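Local coordinates for protein titin (PDB 3LCY) that is a giant muscle protein with a serine/threonine kinase domain, whose A-band tandem immunoglobulin domains probably serve as a structural and binding scaffold, at residues P133-H139 against K174-S180. Sequence-based numbering, arbitrary orientation.
Sequences PAMTWFH and KYKVQLS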
loop_
_atom_site.group_PDB
_atom_site.type_symbol
_atom_site.label_atom_id
_atom_site.label_comp_id
_atom_site.label_asym_id
_atom_site.label_seq_id
_atom_site.Cartn_x
_atom_site.Cartn_y
_atom_site.Cartn_z
ATOM N N PRO A 133 2.020 6.158 -7.520
ATOM C CA PRO A 133 2.548 7.192 -8.405
ATOM C C PRO A 133 3.205 6.730 -9.684
ATOM O O PRO A 133 3.660 5.603 -9.784
ATOM C CB PRO A 133 3.607 7.852 -7.535
ATOM C CG PRO A 133 4.116 6.751 -6.703
ATOM C CD PRO A 133 2.972 5.815 -6.454
ATOM N N ALA A 134 3.259 7.625 -10.659
ATOM C CA ALA A 134 3.909 7.310 -11.904
ATOM C C ALA A 134 5.369 7.321 -11.491
ATOM O O ALA A 134 5.827 8.255 -10.848
ATOM C CB ALA A 134 3.632 8.374 -12.919
ATOM N N MET A 135 6.099 6.284 -11.860
ATOM C CA MET A 135 7.496 6.168 -11.500
ATOM C C MET A 135 8.357 6.265 -12.740
ATOM O O MET A 135 8.057 5.653 -13.757
ATOM C CB MET A 135 7.732 4.858 -10.747
ATOM C CG MET A 135 7.029 4.816 -9.399
ATOM S SD MET A 135 7.039 3.233 -8.543
ATOM C CE MET A 135 5.593 2.448 -9.214
ATOM N N THR A 136 9.419 7.054 -12.666
ATOM C CA THR A 136 10.287 7.225 -13.825
ATOM C C THR A 136 11.769 7.234 -13.451
ATOM O O THR A 136 12.155 7.773 -12.413
ATOM C CB THR A 136 9.956 8.527 -14.584
ATOM O OG1 THR A 136 8.560 8.560 -14.910
ATOM C CG2 THR A 136 10.767 8.621 -15.863
ATOM N N TRP A 137 12.593 6.638 -14.306
ATOM C CA TRP A 137 14.039 6.636 -14.115
ATOM C C TRP A 137 14.741 7.381 -15.244
ATOM O O TRP A 137 14.362 7.263 -16.410
ATOM C CB TRP A 137 14.572 5.204 -14.032
ATOM C CG TRP A 137 14.355 4.552 -12.701
ATOM C CD1 TRP A 137 13.278 3.806 -12.319
ATOM C CD2 TRP A 137 15.239 4.582 -11.576
ATOM N NE1 TRP A 137 13.436 3.372 -11.026
ATOM C CE2 TRP A 137 14.634 3.837 -10.546
ATOM C CE3 TRP A 137 16.486 5.171 -11.337
ATOM C CZ2 TRP A 137 15.227 3.661 -9.300
ATOM C CZ3 TRP A 137 17.076 4.997 -10.098
ATOM C CH2 TRP A 137 16.446 4.247 -9.095
ATOM N N PHE A 138 15.764 8.151 -14.891
ATOM C CA PHE A 138 16.548 8.882 -15.879
ATOM C C PHE A 138 18.034 8.590 -15.719
ATOM O O PHE A 138 18.555 8.580 -14.606
ATOM C CB PHE A 138 16.335 10.392 -15.735
ATOM C CG PHE A 138 14.927 10.845 -16.006
ATOM C CD1 PHE A 138 14.543 11.240 -17.278
ATOM C CD2 PHE A 138 13.992 10.893 -14.986
ATOM C CE1 PHE A 138 13.249 11.666 -17.529
ATOM C CE2 PHE A 138 12.700 11.317 -15.230
ATOM C CZ PHE A 138 12.328 11.703 -16.504
ATOM N N HIS A 139 18.716 8.355 -16.833
ATOM C CA HIS A 139 20.169 8.366 -16.826
ATOM C C HIS A 139 20.621 9.576 -17.629
ATOM O O HIS A 139 20.574 9.572 -18.859
ATOM C CB HIS A 139 20.742 7.079 -17.413
ATOM C CG HIS A 139 22.236 7.009 -17.359
ATOM N ND1 HIS A 139 22.991 6.470 -18.379
ATOM C CD2 HIS A 139 23.117 7.410 -16.412
ATOM C CE1 HIS A 139 24.271 6.540 -18.061
ATOM N NE2 HIS A 139 24.374 7.107 -16.872
ATOM N N LYS A 174 25.061 10.256 -13.159
ATOM C CA LYS A 174 23.925 10.591 -12.308
ATOM C C LYS A 174 22.627 9.958 -12.803
ATOM O O LYS A 174 22.357 9.928 -14.004
ATOM C CB LYS A 174 23.755 12.108 -12.206
ATOM C CG LYS A 174 24.427 12.752 -11.003
ATOM C CD LYS A 174 25.915 12.957 -11.225
ATOM C CE LYS A 174 26.524 13.781 -10.100
ATOM N NZ LYS A 174 27.977 14.026 -10.307
ATOM N N TYR A 175 21.834 9.452 -11.864
ATOM C CA TYR A 175 20.524 8.892 -12.172
ATOM C C TYR A 175 19.453 9.621 -11.375
ATOM O O TYR A 175 19.675 9.985 -10.221
ATOM C CB TYR A 175 20.480 7.402 -11.829
ATOM C CG TYR A 175 21.223 6.510 -12.795
ATOM C CD1 TYR A 175 22.610 6.474 -12.811
ATOM C CD2 TYR A 175 20.536 5.690 -13.681
ATOM C CE1 TYR A 175 23.293 5.653 -13.689
ATOM C CE2 TYR A 175 21.209 4.867 -14.563
ATOM C CZ TYR A 175 22.588 4.851 -14.561
ATOM O OH TYR A 175 23.264 4.033 -15.436
ATOM N N LYS A 176 18.293 9.838 -11.985
ATOM C CA LYS A 176 17.175 10.443 -11.270
ATOM C C LYS A 176 15.967 9.517 -11.233
ATOM O O LYS A 176 15.491 9.060 -12.274
ATOM C CB LYS A 176 16.765 11.784 -11.887
ATOM C CG LYS A 176 15.604 12.446 -11.148
ATOM C CD LYS A 176 14.788 13.369 -12.042
ATOM C CE LYS A 176 15.534 14.650 -12.366
ATOM N NZ LYS A 176 14.685 15.589 -13.156
ATOM N N VAL A 177 15.477 9.240 -10.031
ATOM C CA VAL A 177 14.236 8.499 -9.868
ATOM C C VAL A 177 13.123 9.471 -9.492
ATOM O O VAL A 177 13.253 10.240 -8.538
ATOM C CB VAL A 177 14.364 7.400 -8.799
ATOM C CG1 VAL A 177 14.927 7.974 -7.509
ATOM C CG2 VAL A 177 13.016 6.741 -8.560
ATOM N N GLN A 178 12.042 9.453 -10.256
ATOM C CA GLN A 178 10.930 10.357 -10.025
ATOM C C GLN A 178 9.616 9.667 -9.705
ATOM O O GLN A 178 9.225 8.721 -10.369
ATOM C CB GLN A 178 10.755 11.244 -11.251
ATOM C CG GLN A 178 10.064 12.553 -10.984
ATOM C CD GLN A 178 10.270 13.532 -12.103
ATOM O OE1 GLN A 178 9.895 13.276 -13.241
ATOM N NE2 GLN A 178 10.875 14.663 -11.791
ATOM N N LEU A 179 8.940 10.163 -8.681
ATOM C CA LEU A 179 7.660 9.624 -8.264
ATOM C C LEU A 179 6.612 10.722 -8.320
ATOM O O LEU A 179 6.815 11.795 -7.781
ATOM C CB LEU A 179 7.757 9.075 -6.844
ATOM C CG LEU A 179 8.472 7.740 -6.647
ATOM C CD1 LEU A 179 9.678 7.648 -7.535
ATOM C CD2 LEU A 179 8.883 7.577 -5.207
ATOM N N SER A 180 5.487 10.459 -8.968
ATOM C CA SER A 180 4.445 11.475 -9.036
ATOM C C SER A 180 3.002 10.995 -9.022
ATOM O O SER A 180 2.662 10.007 -9.651
ATOM C CB SER A 180 4.612 12.314 -10.312
ATOM O OG SER A 180 5.887 12.903 -10.410
#
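Trp-137 and Val-177 face each other at a non-hydrogen-bonded pair of antiparallel strands, C (134-139) and F (174-180) of an I-set domain, a worked example of how an immunoglobulin sheet separates a packed side from a more exposed one. The side chains run alongside each other, and the indole, the core tryptophan of the C strand, turns one face to the valine: Val-177 CB stands 3.7 Å from the centroid of the Trp-137 six-membered ring, almost on its normal, a CH-pi contact. With chi1 at 51°, Val-177 sends CG2 anti to its own backbone N, beneath CE2 and CZ2 of the indole. Strand 158-163 of the opposing sheet closes over this side; there Trp-137 NE1 donates a hydrogen bond to Thr-159 OG1 while Leu-161 packs on the ring.

Further along the same face, His-139 and Tyr-175 form an offset stack, centroids 4.2 Å apart and planes inclined by 17°. The imidazole reaches it because CG lies anti to the backbone N (chi1 -177°), which carries CD2 over the phenol rim. Tyr-175 OH bonds to the carbonyl of His-171, four residues back, a tyrosine corner; His-139 NE2 separately bonds to Ala-172 O.

Thr-136, Phe-138, Lys-176 and Gln-178 lie on the face turned from the opposing sheet and are only partly buried. Phe-138 lies beside the aliphatic part of Lys-176, CD2 to CD 3.9 Å, whereas Lys-176 NZ sits 5.4 Å from the ring centroid, at most a weak cation-pi attraction. Gln-178 OE1 comes within 4.0 Å of Phe-138 CE2, its amide steep to the ring.

The chemistry thus implies that six backbone hydrogen bonds set the register, close ring and CH-pi contacts hold the core-side face, and partly exposed aliphatic contacts line the outer one.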